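Concanavalin B (Canavalia ensiformis, PDB 6CAF) may act as a carbohydrate-binding protein of jack bean, built on the barrel fold of the family 18 glycosyl hydrolases. Local coordinates at residues A33-Q38 against H152-K157; E72-L75 against G80-V83; S92-C97 against G141-V146. One frame throughout, in Å; residues are numbered along the deposited sequence. Where two conformers were deposited one is given.

In the fold
The three contacts run from the middle of a TIM barrel to its flank. Interaction 1, between strands 31-36 and 150-154, is buried near the centre of the chain and largely polar and aromatic: a ring nitrogen, a phenol and a carboxylate. Interactions 2 and 3 are centred about 20 and 18 Å from the centre of the chain. Interaction 2 ties together two parts of the loop between strand 55-64 and helix 91-99 through a carboxylate near the surface, while interaction 3 sets that helix against the connection into strand 150-154, combining a buried apolar patch with a lysine bond. Leu-75 packs on Trp-36 and Leu-73 on Leu-143, so interaction 2 touches both others.

Interaction 1. Residues A33-Q38 against H152-K157; sequences AVYWGQ and HFDIQK
The imidazole of His-152 meets the Tyr-35 hydroxyl edge-on: NE2 donates to OH at 2.8 Å, and the oxygen lies in the plane of the imidazole. Phe-57 stacks on the same imidazole, and the other nitrogen, ND1, is hydrogen-bonded to Ser-185, so the rotation of the ring is held by bonds at both nitrogens and by the stack. The phenol and imidazole planes stand 53° apart, and the two rings form an oblique pair with centroids 5.6 Å apart. Asp-154 also approaches the phenol obliquely, its OD2 lying 3.3 Å from CE2 of Tyr-35. The stronger polar partner of the phenol is Glu-250, so the hydroxyl oxygen is gripped from His-152 on one strand and from Glu-250 on another. The His-152 side chain, with CG anti to the backbone N (chi1 179°), extends from strand 150-154 to meet Tyr-35, which reaches in from strand 31-36; together they span the inside of the barrel. The chain passes through two successive inverse gamma turns, centred on Asp-154 and Ile-155, and the Gln-156 side chain reaches back, so that NE2 bonds OD1 of Asp-154 at 3.0 Å. This bond is almost straight (178°) and meets the syn side of the oxygen from outside the carboxylate plane. Asp-154 and Gln-156 occupy the last two positions of the DxDxE signature of family 18, where His-152 stands in place of the first aspartate and Gln-156 in place of the acid. An amide can donate to Asp-154 but is a poor proton donor to a glycosidic oxygen, which is consistent with binding rather than cleaving carbohydrate.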
# COMPACT_ATOMS: atom_id res chain seq x y z
N ALA A 33 -4.35 0.62 6.89
CA ALA A 33 -3.83 1.45 5.82
C ALA A 33 -4.96 1.71 4.82
O ALA A 33 -5.90 0.91 4.71
CB ALA A 33 -2.69 0.72 5.12
N VAL A 34 -4.83 2.80 4.06
CA VAL A 34 -5.83 3.11 3.06
C VAL A 34 -5.18 3.77 1.86
O VAL A 34 -4.20 4.51 2.00
CB VAL A 34 -6.93 4.01 3.65
CG1 VAL A 34 -6.41 5.40 3.99
CG2 VAL A 34 -8.16 4.09 2.76
N TYR A 35 -5.73 3.49 0.68
CA TYR A 35 -5.34 4.13 -0.56
C TYR A 35 -6.13 5.42 -0.77
O TYR A 35 -7.36 5.44 -0.67
CB TYR A 35 -5.55 3.21 -1.73
CG TYR A 35 -4.63 2.01 -1.78
CD1 TYR A 35 -4.90 0.86 -1.06
CD2 TYR A 35 -3.48 2.03 -2.54
CE1 TYR A 35 -4.07 -0.24 -1.11
CE2 TYR A 35 -2.67 0.93 -2.61
CZ TYR A 35 -2.94 -0.20 -1.91
OH TYR A 35 -2.08 -1.28 -2.02
N TRP A 36 -5.39 6.46 -1.11
CA TRP A 36 -5.93 7.79 -1.35
C TRP A 36 -5.32 8.38 -2.60
O TRP A 36 -4.11 8.31 -2.77
CB TRP A 36 -5.65 8.70 -0.15
CG TRP A 36 -6.16 10.09 -0.34
CD1 TRP A 36 -7.40 10.56 0.01
CD2 TRP A 36 -5.48 11.17 -1.00
NE1 TRP A 36 -7.53 11.87 -0.40
CE2 TRP A 36 -6.37 12.25 -1.04
CE3 TRP A 36 -4.20 11.35 -1.52
CZ2 TRP A 36 -6.03 13.47 -1.60
CZ3 TRP A 36 -3.88 12.53 -2.10
CH2 TRP A 36 -4.77 13.58 -2.13
N GLY A 37 -6.13 8.99 -3.45
CA GLY A 37 -5.57 9.66 -4.60
C GLY A 37 -6.48 9.96 -5.76
O GLY A 37 -5.98 10.32 -6.81
N GLN A 38 -7.72 9.94 -5.64
CA GLN A 38 -8.75 10.20 -6.64
C GLN A 38 -9.73 11.20 -6.09
O GLN A 38 -9.78 11.43 -4.90
CB GLN A 38 -9.45 8.91 -7.08
CG GLN A 38 -10.24 8.17 -6.05
CD GLN A 38 -10.89 6.91 -6.64
OE1 GLN A 38 -10.45 6.40 -7.69
NE2 GLN A 38 -11.96 6.44 -6.01
N HIS A 152 5.61 2.35 -1.58
CA HIS A 152 4.77 1.18 -1.67
C HIS A 152 4.72 0.67 -3.11
O HIS A 152 4.38 1.41 -4.03
CB HIS A 152 3.38 1.55 -1.18
CG HIS A 152 2.38 0.46 -1.23
ND1 HIS A 152 2.53 -0.72 -0.56
CD2 HIS A 152 1.15 0.44 -1.78
CE1 HIS A 152 1.44 -1.44 -0.70
NE2 HIS A 152 0.58 -0.75 -1.42
N PHE A 153 5.10 -0.59 -3.28
CA PHE A 153 5.20 -1.22 -4.60
C PHE A 153 3.87 -1.90 -4.94
O PHE A 153 3.69 -3.10 -4.67
CB PHE A 153 6.32 -2.26 -4.61
CG PHE A 153 7.72 -1.73 -4.70
CD1 PHE A 153 8.21 -0.79 -3.82
CD2 PHE A 153 8.58 -2.28 -5.65
CE1 PHE A 153 9.52 -0.39 -3.91
CE2 PHE A 153 9.89 -1.91 -5.70
CZ PHE A 153 10.36 -0.95 -4.85
N ASP A 154 2.95 -1.18 -5.57
CA ASP A 154 1.66 -1.76 -5.94
C ASP A 154 1.74 -2.21 -7.40
O ASP A 154 1.10 -1.66 -8.31
CB ASP A 154 0.50 -0.79 -5.69
CG ASP A 154 -0.84 -1.45 -5.63
OD1 ASP A 154 -0.97 -2.63 -6.02
OD2 ASP A 154 -1.81 -0.76 -5.25
N ILE A 155 2.59 -3.20 -7.62
CA ILE A 155 2.98 -3.57 -8.96
C ILE A 155 2.03 -4.65 -9.46
O ILE A 155 2.28 -5.84 -9.33
CB ILE A 155 4.45 -4.00 -9.01
CG1 ILE A 155 5.38 -2.93 -8.36
CG2 ILE A 155 4.89 -4.34 -10.42
CD1 ILE A 155 5.20 -1.54 -8.89
N GLN A 156 0.91 -4.20 -10.01
CA GLN A 156 -0.15 -5.11 -10.35
C GLN A 156 -0.37 -5.26 -11.83
O GLN A 156 -0.93 -6.26 -12.28
CB GLN A 156 -1.44 -4.80 -9.58
CG GLN A 156 -1.90 -3.43 -9.43
CD GLN A 156 -3.28 -3.34 -8.91
OE1 GLN A 156 -4.23 -3.53 -9.64
NE2 GLN A 156 -3.41 -3.08 -7.62
N LYS A 157 0.10 -4.29 -12.59
CA LYS A 157 -0.09 -4.23 -14.00
C LYS A 157 1.08 -3.45 -14.62
O LYS A 157 0.86 -2.46 -15.32
CB LYS A 157 -1.44 -3.55 -14.31
CG LYS A 157 -1.86 -3.66 -15.76
CD LYS A 157 -2.90 -2.62 -16.17
CE LYS A 157 -2.54 -1.18 -15.80
NZ LYS A 157 -1.16 -0.73 -16.15

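Interaction 2. Residues E72-L75 against G80-V83; sequences ELEL and GPSV
Glu-74 turns its carboxylate onto the backbone and hydroxyl of Ser-82, and the two oxygens are met differently. OE2 takes the backbone N of Ser-82 at 3.0 Å on its syn lone pair, whereas OE1 receives the hydroxyl OG of Ser-82 at 2.7 Å from above the carboxylate plane, 42° out of it. A weak third bond runs from the same N to OE1. The Glu-74 chain is bent at chi2 (-95°), which brings the carboxylate round to the serine. Pro-81 crosses it obliquely, with CD 3.2 Å from Glu-74 OE2. Glu-72, in the conformer given, approaches the proline from the opposite direction and rests CG on CD of Pro-81 at 3.8 Å. Gly-80 passes close to the Glu-74 carboxylate, its CA 3.6 Å from OE1; a side chain there would run into this oxygen and into Leu-73 O. The next residues take helical backbone angles in a tight turn, with Val-83 N bonded to Gly-80 O at 3.0 Å. Both segments belong to the long loop between strand 55-64 and helix 91-99 of the barrel. Two donors from one serine, reaching both oxygens, would hold the carboxylate against rotation and probably favour its charged form.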
# COMPACT_ATOMS: atom_id res chain seq x y z
N GLU A 72 6.36 12.37 -13.39
CA GLU A 72 5.41 13.33 -12.91
C GLU A 72 4.22 12.66 -12.26
O GLU A 72 3.74 11.62 -12.71
CB GLU A 72 4.94 14.22 -14.04
CG GLU A 72 4.00 15.31 -13.58
CD GLU A 72 4.66 16.36 -12.65
OE1 GLU A 72 4.87 16.16 -11.41
OE2 GLU A 72 4.94 17.44 -13.20
N LEU A 73 3.75 13.26 -11.16
CA LEU A 73 2.63 12.71 -10.44
C LEU A 73 1.33 13.31 -10.96
O LEU A 73 1.18 14.52 -11.07
CB LEU A 73 2.82 12.98 -8.95
CG LEU A 73 1.77 12.33 -8.04
CD1 LEU A 73 1.89 10.82 -8.07
CD2 LEU A 73 1.94 12.85 -6.65
N GLU A 74 0.38 12.43 -11.25
CA GLU A 74 -0.96 12.83 -11.62
C GLU A 74 -1.94 12.01 -10.79
O GLU A 74 -1.97 10.79 -10.88
CB GLU A 74 -1.21 12.53 -13.10
CG GLU A 74 -0.47 13.42 -14.07
CD GLU A 74 -1.27 14.62 -14.55
OE1 GLU A 74 -2.35 14.91 -14.01
OE2 GLU A 74 -0.80 15.26 -15.48
N LEU A 75 -2.69 12.71 -9.97
CA LEU A 75 -3.71 12.08 -9.13
C LEU A 75 -5.06 12.46 -9.74
O LEU A 75 -5.37 13.66 -9.86
CB LEU A 75 -3.60 12.58 -7.69
CG LEU A 75 -2.26 12.26 -6.99
CD1 LEU A 75 -2.33 12.73 -5.54
CD2 LEU A 75 -1.93 10.78 -7.07
N GLY A 80 -2.05 17.62 -10.68
CA GLY A 80 -1.10 17.29 -11.69
C GLY A 80 -1.31 18.21 -12.84
O GLY A 80 -2.33 18.96 -12.89
N PRO A 81 -0.38 18.19 -13.80
CA PRO A 81 -0.47 19.12 -14.93
C PRO A 81 -1.79 19.02 -15.65
O PRO A 81 -2.35 20.02 -16.09
CB PRO A 81 0.67 18.70 -15.86
CG PRO A 81 1.58 17.88 -15.05
CD PRO A 81 0.87 17.41 -13.81
N SER A 82 -2.29 17.80 -15.83
CA SER A 82 -3.50 17.64 -16.61
C SER A 82 -4.74 18.20 -15.90
O SER A 82 -5.71 18.55 -16.54
CB SER A 82 -3.68 16.18 -17.02
OG SER A 82 -4.17 15.44 -15.94
N VAL A 83 -4.69 18.27 -14.58
CA VAL A 83 -5.80 18.77 -13.77
C VAL A 83 -5.73 20.29 -13.58
O VAL A 83 -6.74 20.97 -13.38
CB VAL A 83 -5.73 18.10 -12.35
CG1 VAL A 83 -6.78 18.69 -11.43
CG2 VAL A 83 -5.87 16.60 -12.47

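Interaction 3. Residues S92-C97 against G141-V146; sequences SQIKEC and GPLGKV
Lys-95 reaches from helix 91-99 to the backbone of Lys-145 with an extended side chain. From CB the chain sets out with CG anti to the carbonyl carbon (chi1 -72°), then runs fully extended through CG and CD. CE is the first atom to touch the opposing segment, 3.2 Å from Lys-145 O. NZ, one bond further, donates to the same oxygen at 3.0 Å, approaching nearly along the C=O axis (165°). The ammonium group also forms a salt bridge with Glu-91, one turn back on the helix, while the other oxygen of Glu-91 accepts the backbone N of Lys-145. Helix 91-99 packs on the outside of the TIM barrel, and residues 141-146 belong to the connection that leads from helix 120-135 into strand 150-154. Here that connection makes a type I turn from Gly-141 to Gly-144, closed by Gly-144 N to Gly-141 O at 2.9 Å. With an alanine in place of Lys-95, the Lys-145 carbonyl is likely to lose this donor and Glu-91 its charged mate. One residue earlier on the helix, Ile-94 points toward 141-146, and its CD1 does the touching: it sits 4.0 Å from CB of Leu-143 and 4.2 Å from CG1 of Val-146. The Ile-94 and Leu-143 side chains cross at about a right angle, and both rest on Ile-58 of strand 55-64. Leu-44 of helix 44-49 also touches Ile-94, and a disulfide from Cys-97 to Cys-48 joins the two helices.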
# COMPACT_ATOMS: atom_id res chain seq x y z
N SER A 92 1.58 20.69 2.80
CA SER A 92 1.17 21.02 4.17
C SER A 92 0.28 19.91 4.77
O SER A 92 0.38 19.61 5.95
CB SER A 92 0.45 22.37 4.20
OG SER A 92 -0.74 22.31 3.45
N GLN A 93 -0.58 19.30 3.95
CA GLN A 93 -1.46 18.25 4.42
C GLN A 93 -0.67 17.00 4.77
O GLN A 93 -0.95 16.33 5.78
CB GLN A 93 -2.55 17.92 3.39
CG GLN A 93 -3.56 19.03 3.22
CD GLN A 93 -4.57 18.77 2.15
OE1 GLN A 93 -5.32 17.78 2.20
NE2 GLN A 93 -4.65 19.68 1.18
N ILE A 94 0.34 16.68 3.96
CA ILE A 94 1.19 15.55 4.26
C ILE A 94 1.88 15.76 5.61
O ILE A 94 1.92 14.87 6.47
CB ILE A 94 2.23 15.38 3.14
CG1 ILE A 94 1.52 14.87 1.89
CG2 ILE A 94 3.35 14.44 3.57
CD1 ILE A 94 2.34 14.98 0.63
N LYS A 95 2.44 16.94 5.81
CA LYS A 95 3.17 17.21 7.03
C LYS A 95 2.25 17.19 8.25
O LYS A 95 2.65 16.67 9.29
CB LYS A 95 3.94 18.52 6.91
CG LYS A 95 5.13 18.34 5.96
CD LYS A 95 5.91 19.59 5.68
CE LYS A 95 7.20 19.24 4.95
NZ LYS A 95 7.94 20.46 4.59
N GLU A 96 1.01 17.66 8.11
CA GLU A 96 0.07 17.56 9.25
C GLU A 96 -0.32 16.12 9.52
O GLU A 96 -0.42 15.72 10.69
CB GLU A 96 -1.20 18.45 9.17
CG GLU A 96 -2.02 18.49 7.87
CD GLU A 96 -3.02 19.65 7.86
OE1 GLU A 96 -2.90 20.53 8.74
OE2 GLU A 96 -3.94 19.71 6.98
N CYS A 97 -0.51 15.34 8.46
CA CYS A 97 -0.73 13.90 8.65
C CYS A 97 0.38 13.31 9.48
O CYS A 97 0.14 12.53 10.43
CB CYS A 97 -0.78 13.19 7.29
SG CYS A 97 -2.24 13.50 6.27
N GLY A 141 9.78 18.58 -5.06
CA GLY A 141 9.30 17.55 -5.96
C GLY A 141 7.81 17.68 -6.22
O GLY A 141 7.19 18.70 -5.89
N PRO A 142 7.23 16.65 -6.82
CA PRO A 142 5.82 16.72 -7.18
C PRO A 142 4.87 17.03 -6.02
O PRO A 142 3.86 17.67 -6.25
CB PRO A 142 5.57 15.34 -7.80
CG PRO A 142 6.90 14.99 -8.41
CD PRO A 142 7.88 15.45 -7.38
N LEU A 143 5.19 16.55 -4.83
CA LEU A 143 4.39 16.78 -3.63
C LEU A 143 4.93 17.89 -2.76
O LEU A 143 4.55 18.03 -1.62
CB LEU A 143 4.24 15.47 -2.83
CG LEU A 143 3.36 14.41 -3.50
CD1 LEU A 143 3.53 13.08 -2.82
CD2 LEU A 143 1.91 14.83 -3.50
N GLY A 144 5.78 18.74 -3.34
CA GLY A 144 6.45 19.76 -2.57
C GLY A 144 7.75 19.26 -2.01
O GLY A 144 8.38 18.34 -2.55
N LYS A 145 8.16 19.86 -0.91
CA LYS A 145 9.37 19.47 -0.23
C LYS A 145 8.95 18.62 0.96
O LYS A 145 8.43 19.13 1.96
CB LYS A 145 10.19 20.68 0.22
CG LYS A 145 11.57 20.31 0.71
CD LYS A 145 12.43 21.55 0.92
CE LYS A 145 13.08 21.99 -0.38
NZ LYS A 145 14.04 23.10 -0.14
N VAL A 146 9.09 17.31 0.81
CA VAL A 146 8.58 16.35 1.77
C VAL A 146 9.59 15.24 2.04
O VAL A 146 10.51 15.02 1.23
CB VAL A 146 7.24 15.70 1.32
CG1 VAL A 146 6.12 16.74 1.22
CG2 VAL A 146 7.38 14.94 0.00